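Local coordinates for DUF4973 domain-containing protein (Bacteroides thetaiotaomicron, PDB 4QNI) that is of unknown function but, as a two-domain protein of a gut Bacteroides, probably serves as an auxiliary nutrient-binding protein, at residues 178-183 against 312-317; 201-206 against 220-225. All coordinates share one frame; numbering follows the deposited sequence.

Contact 1 (178-183 against 312-317). With EDO (1,2-ethanediol), chain J.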
loop_
_atom_site.group_PDB
_atom_site.type_symbol
_atom_site.label_atom_id
_atom_site.label_comp_id
_atom_site.label_asym_id
_atom_site.label_seq_id
_atom_site.Cartn_x
_atom_site.Cartn_y
_atom_site.Cartn_z
ATOM N N THR A 178 -9.727 11.828 -26.211
ATOM C CA THR A 178 -8.821 12.982 -26.365
ATOM C C THR A 178 -9.166 13.867 -27.608
ATOM O O THR A 178 -9.033 15.095 -27.527
ATOM C CB THR A 178 -7.385 12.436 -26.395
ATOM O OG1 THR A 178 -7.056 12.034 -25.056
ATOM C CG2 THR A 178 -6.365 13.428 -26.889
ATOM N N GLY A 179 -9.577 13.246 -28.721
ATOM C CA GLY A 179 -9.919 13.967 -29.945
ATOM C C GLY A 179 -11.380 14.367 -30.058
ATOM O O GLY A 179 -11.801 14.876 -31.095
ATOM N N ILE A 180 -12.173 14.152 -29.005
ATOM C CA ILE A 180 -13.582 14.518 -29.011
ATOM C C ILE A 180 -13.786 15.716 -28.133
ATOM O O ILE A 180 -13.375 15.679 -26.971
ATOM C CB ILE A 180 -14.502 13.339 -28.559
ATOM C CG1 ILE A 180 -14.522 12.182 -29.588
ATOM C CG2 ILE A 180 -15.932 13.839 -28.264
ATOM C CD1 ILE A 180 -15.149 12.521 -30.948
ATOM N N THR A 181 -14.450 16.760 -28.652
ATOM C CA THR A 181 -14.803 17.907 -27.821
ATOM C C THR A 181 -16.302 17.836 -27.518
ATOM O O THR A 181 -17.081 17.254 -28.301
ATOM C CB THR A 181 -14.397 19.269 -28.415
ATOM O OG1 THR A 181 -15.035 19.494 -29.675
ATOM C CG2 THR A 181 -12.893 19.451 -28.508
ATOM N N ASN A 182 -16.684 18.382 -26.350
ATOM C CA ASN A 182 -18.066 18.513 -25.898
ATOM C C ASN A 182 -18.292 19.973 -25.569
ATOM O O ASN A 182 -17.720 20.490 -24.602
ATOM C CB ASN A 182 -18.358 17.612 -24.686
ATOM C CG ASN A 182 -18.310 16.141 -24.979
ATOM O OD1 ASN A 182 -19.292 15.544 -25.381
ATOM N ND2 ASN A 182 -17.169 15.520 -24.793
ATOM N N LYS A 183 -19.064 20.662 -26.408
ATOM C CA LYS A 183 -19.371 22.072 -26.214
ATOM C C LYS A 183 -20.868 22.223 -25.991
ATOM O O LYS A 183 -21.612 21.351 -26.416
ATOM C CB LYS A 183 -18.887 22.903 -27.423
ATOM C CG LYS A 183 -17.369 22.994 -27.507
ATOM C CD LYS A 183 -16.923 23.512 -28.848
ATOM C CE LYS A 183 -15.440 23.780 -28.879
ATOM N NZ LYS A 183 -15.151 25.121 -29.450
ATOM N N GLY A 312 -15.403 15.483 -33.371
ATOM C CA GLY A 312 -14.021 15.062 -33.439
ATOM C C GLY A 312 -13.743 13.652 -33.911
ATOM O O GLY A 312 -14.486 13.058 -34.714
ATOM N N THR A 313 -12.611 13.138 -33.415
ATOM C CA THR A 313 -12.044 11.842 -33.737
ATOM C C THR A 313 -12.047 10.950 -32.525
ATOM O O THR A 313 -11.687 11.391 -31.430
ATOM C CB THR A 313 -10.586 12.039 -34.237
ATOM O OG1 THR A 313 -10.592 12.964 -35.299
ATOM C CG2 THR A 313 -9.908 10.733 -34.722
ATOM N N LEU A 314 -12.393 9.686 -32.747
ATOM C CA LEU A 314 -12.333 8.585 -31.792
ATOM C C LEU A 314 -11.187 7.683 -32.205
ATOM O O LEU A 314 -11.051 7.397 -33.393
ATOM C CB LEU A 314 -13.636 7.787 -31.800
ATOM C CG LEU A 314 -14.835 8.389 -31.116
ATOM C CD1 LEU A 314 -16.099 7.644 -31.539
ATOM C CD2 LEU A 314 -14.670 8.339 -29.599
ATOM N N THR A 315 -10.358 7.251 -31.264
ATOM C CA THR A 315 -9.240 6.353 -31.548
ATOM C C THR A 315 -9.224 5.247 -30.522
ATOM O O THR A 315 -9.135 5.506 -29.316
ATOM C CB THR A 315 -7.869 7.079 -31.591
ATOM O OG1 THR A 315 -7.942 8.213 -32.456
ATOM C CG2 THR A 315 -6.710 6.151 -32.039
ATOM N N LEU A 316 -9.308 4.019 -31.013
ATOM C CA LEU A 316 -9.207 2.811 -30.238
ATOM C C LEU A 316 -7.894 2.134 -30.559
ATOM O O LEU A 316 -7.608 1.910 -31.723
ATOM C CB LEU A 316 -10.369 1.870 -30.571
ATOM C CG LEU A 316 -10.337 0.484 -29.882
ATOM C CD1 LEU A 316 -10.606 0.610 -28.399
ATOM C CD2 LEU A 316 -11.298 -0.512 -30.595
ATOM N N SER A 317 -7.119 1.781 -29.540
ATOM C CA SER A 317 -5.879 1.009 -29.695
ATOM C C SER A 317 -6.065 -0.381 -29.049
ATOM O O SER A 317 -6.700 -0.518 -28.012
ATOM C CB SER A 317 -4.681 1.739 -29.095
ATOM O OG SER A 317 -4.882 2.020 -27.723
HETATM C C1 EDO J . -10.416 -2.026 -24.296
HETATM O O1 EDO J . -9.822 -2.309 -23.024
HETATM C C2 EDO J . -9.462 -1.221 -25.252
HETATM O O2 EDO J . -8.566 -2.044 -26.062
HETATM O O HOH W 1 -10.256 10.582 -29.291
#

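Contact 2 (201-206 against 220-225). With EDO (1,2-ethanediol), chain D.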
loop_
_atom_site.group_PDB
_atom_site.type_symbol
_atom_site.label_atom_id
_atom_site.label_comp_id
_atom_site.label_asym_id
_atom_site.label_seq_id
_atom_site.Cartn_x
_atom_site.Cartn_y
_atom_site.Cartn_z
ATOM N N ILE A 201 -15.490 19.967 -22.477
ATOM C CA ILE A 201 -15.449 18.927 -21.454
ATOM C C ILE A 201 -14.849 17.707 -22.149
ATOM O O ILE A 201 -15.416 17.230 -23.142
ATOM C CB ILE A 201 -16.857 18.653 -20.833
ATOM C CG1 ILE A 201 -17.529 19.958 -20.328
ATOM C CG2 ILE A 201 -16.776 17.596 -19.724
ATOM C CD1 ILE A 201 -19.079 19.959 -20.366
ATOM N N THR A 202 -13.676 17.245 -21.696
ATOM C CA THR A 202 -13.094 16.111 -22.390
ATOM C C THR A 202 -13.151 14.861 -21.524
ATOM O O THR A 202 -12.641 14.834 -20.395
ATOM C CB THR A 202 -11.682 16.403 -22.930
ATOM O OG1 THR A 202 -11.744 17.570 -23.771
ATOM C CG2 THR A 202 -11.112 15.222 -23.750
ATOM N N LYS A 203 -13.827 13.840 -22.082
ATOM C CA LYS A 203 -13.916 12.478 -21.581
ATOM C C LYS A 203 -12.680 11.785 -22.102
ATOM O O LYS A 203 -12.601 11.563 -23.309
ATOM C CB LYS A 203 -15.196 11.791 -22.109
ATOM C CG LYS A 203 -16.414 11.912 -21.217
ATOM C CD LYS A 203 -17.273 10.651 -21.297
ATOM C CE LYS A 203 -16.896 9.618 -20.257
ATOM N NZ LYS A 203 -17.222 10.079 -18.873
ATOM N N SER A 204 -11.697 11.492 -21.248
ATOM C CA SER A 204 -10.454 10.854 -21.709
ATOM C C SER A 204 -10.684 9.424 -22.247
ATOM O O SER A 204 -9.929 8.967 -23.103
ATOM C CB SER A 204 -9.411 10.822 -20.591
ATOM O OG SER A 204 -9.790 9.917 -19.564
ATOM N N SER A 205 -11.691 8.725 -21.720
ATOM C CA SER A 205 -12.022 7.357 -22.102
ATOM C C SER A 205 -13.506 7.232 -22.473
ATOM O O SER A 205 -14.372 7.674 -21.725
ATOM C CB SER A 205 -11.664 6.394 -20.976
ATOM O OG SER A 205 -12.041 5.074 -21.322
ATOM N N ILE A 206 -13.791 6.661 -23.659
ATOM C CA ILE A 206 -15.151 6.475 -24.154
ATOM C C ILE A 206 -15.303 5.012 -24.480
ATOM O O ILE A 206 -14.619 4.503 -25.369
ATOM C CB ILE A 206 -15.461 7.406 -25.375
ATOM C CG1 ILE A 206 -15.363 8.900 -24.978
ATOM C CG2 ILE A 206 -16.846 7.067 -25.980
ATOM C CD1 ILE A 206 -15.217 9.811 -26.124
ATOM N N ALA A 220 -24.070 9.116 -25.299
ATOM C CA ALA A 220 -23.977 10.450 -25.887
ATOM C C ALA A 220 -23.056 11.355 -25.068
ATOM O O ALA A 220 -23.173 11.420 -23.846
ATOM C CB ALA A 220 -25.368 11.063 -26.008
ATOM N N GLY A 221 -22.110 11.983 -25.749
ATOM C CA GLY A 221 -21.122 12.871 -25.155
ATOM C C GLY A 221 -20.491 12.462 -23.835
ATOM O O GLY A 221 -19.734 11.492 -23.764
ATOM N N ILE A 222 -20.794 13.234 -22.781
ATOM C CA ILE A 222 -20.229 13.076 -21.431
ATOM C C ILE A 222 -20.936 12.010 -20.612
ATOM O O ILE A 222 -20.435 11.645 -19.543
ATOM C CB ILE A 222 -20.201 14.419 -20.679
ATOM C CG1 ILE A 222 -21.608 15.036 -20.594
ATOM C CG2 ILE A 222 -19.205 15.358 -21.347
ATOM C CD1 ILE A 222 -21.705 16.030 -19.642
ATOM N N VAL A 223 -22.090 11.507 -21.098
ATOM C CA VAL A 223 -22.824 10.435 -20.413
ATOM C C VAL A 223 -21.940 9.187 -20.427
ATOM O O VAL A 223 -21.217 8.949 -21.397
ATOM C CB VAL A 223 -24.209 10.165 -21.067
ATOM C CG1 VAL A 223 -24.974 9.047 -20.343
ATOM C CG2 VAL A 223 -25.049 11.434 -21.131
ATOM N N ASP A 224 -21.952 8.434 -19.339
ATOM C CA ASP A 224 -21.192 7.192 -19.228
ATOM C C ASP A 224 -21.988 6.204 -18.378
ATOM O O ASP A 224 -23.131 6.493 -17.998
ATOM C CB ASP A 224 -19.746 7.414 -18.697
ATOM C CG ASP A 224 -19.604 7.938 -17.266
ATOM O OD1 ASP A 224 -20.486 7.637 -16.422
ATOM O OD2 ASP A 224 -18.582 8.602 -16.977
ATOM N N GLU A 225 -21.389 5.034 -18.126
ATOM C CA GLU A 225 -21.901 3.896 -17.366
ATOM C C GLU A 225 -22.391 4.230 -15.957
ATOM O O GLU A 225 -23.165 3.453 -15.392
ATOM C CB GLU A 225 -20.769 2.888 -17.216
ATOM C CG GLU A 225 -21.148 1.493 -17.583
ATOM C CD GLU A 225 -19.933 0.597 -17.588
ATOM O OE1 GLU A 225 -19.365 0.361 -16.500
ATOM O OE2 GLU A 225 -19.566 0.100 -18.677
HETATM C C1 EDO D . -16.733 3.428 -18.579
HETATM O O1 EDO D . -17.793 4.109 -19.275
HETATM C C2 EDO D . -15.357 4.181 -18.649
HETATM O O2 EDO D . -14.702 4.057 -19.919
#

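Contact 1 (178-183 against 312-317)
The carbonyl oxygen of G179 takes two donors from the 312-317 segment: the amide N of T313 at 3.0 Å in a hydrogen bond, and CA of G312 at 3.2 Å in a CA-H...O contact. This belongs to an antiparallel pairing in the ten-stranded sheet of the C-terminal domain, where strand 180-188 runs beside strand 306-321. I180 and G312 form a non-hydrogen-bonded pair with CA atoms 4.5 Å apart, and the pairing continues through T181 and K311. The T313 N-H approaches G179 O from above the carbonyl plane, 59° out of it. A water joins the two backbones, accepting from G179 N and donating to T313 O at 2.7 Å. G312, with a positive phi and no side chain, lets its CA come against G179 O. On the buried side, L314 also touches Y175 of strand 173-176. I180 has CG1 anti to its carbonyl carbon (chi1 -68°), which sets CG1 3.5 Å from T313 O and 3.8 Å from L314 CD2. A bend at the next torsion (chi2 -66°) then lays CD1 against the backbone, 3.5 Å from G312 C.

Contact 2 (201-206 against 220-225)
K203 reaches across to the 220-225 loop and ends in a salt bridge, its NZ 2.8 Å from D224 OD2. The ammonium meets the anti side of that oxygen, 21° out of the carboxylate plane. The lysine chain passes over the loop backbone, with CG 4.0 Å from I222 CA and CD 3.6 Å from G221 O; bends at chi3 and chi4 then turn CE and NZ toward D224. The other carboxylate oxygen, D224 OD1, accepts from the backbone N of D226, which helps to fix the rotation of the acid group. The tighter, apolar part lies at the other end, where I201 CG2 packs on CG2 of the buried I222 at 3.7 Å. Y308 of strand 306-321 touches both isoleucines, and a second subunit adds D277 against I201 and P280 against I222. By contrast, the open side is at the exposed S205: an ethanediol, probably from the crystallisation liquor, hydrogen-bonds through O2 to S205 OG at 3.2 Å and lies with O1 near the CB atoms of D224 and E225. Beneath K203, V223 N bonds to A220 O and G221 has a positive phi of 42°, which together with I222 at the next corner make a type II' beta turn.

How the contacts relate
The two contacts lie in the C-terminal domain, their centres about 9 Å apart, and both reach its ten-stranded antiparallel sheet. Both segments of contact 2 come after 178-183 and before 312-317 in the chain. N182 joins the contacts directly. Its ND2 probably hydrogen-bonds to I201 O at 3.0 Å, while its OD1 packs on G221 CA at the turn. A second bridge is apolar, with L314 CD2 3.8 Å from I206 CD1. Strand 180-188 and the late strand 306-321 thus meet the 201-206 segment, which leads into strand 205-210, and the loop after strand 215-219, bringing early and late parts of the domain together.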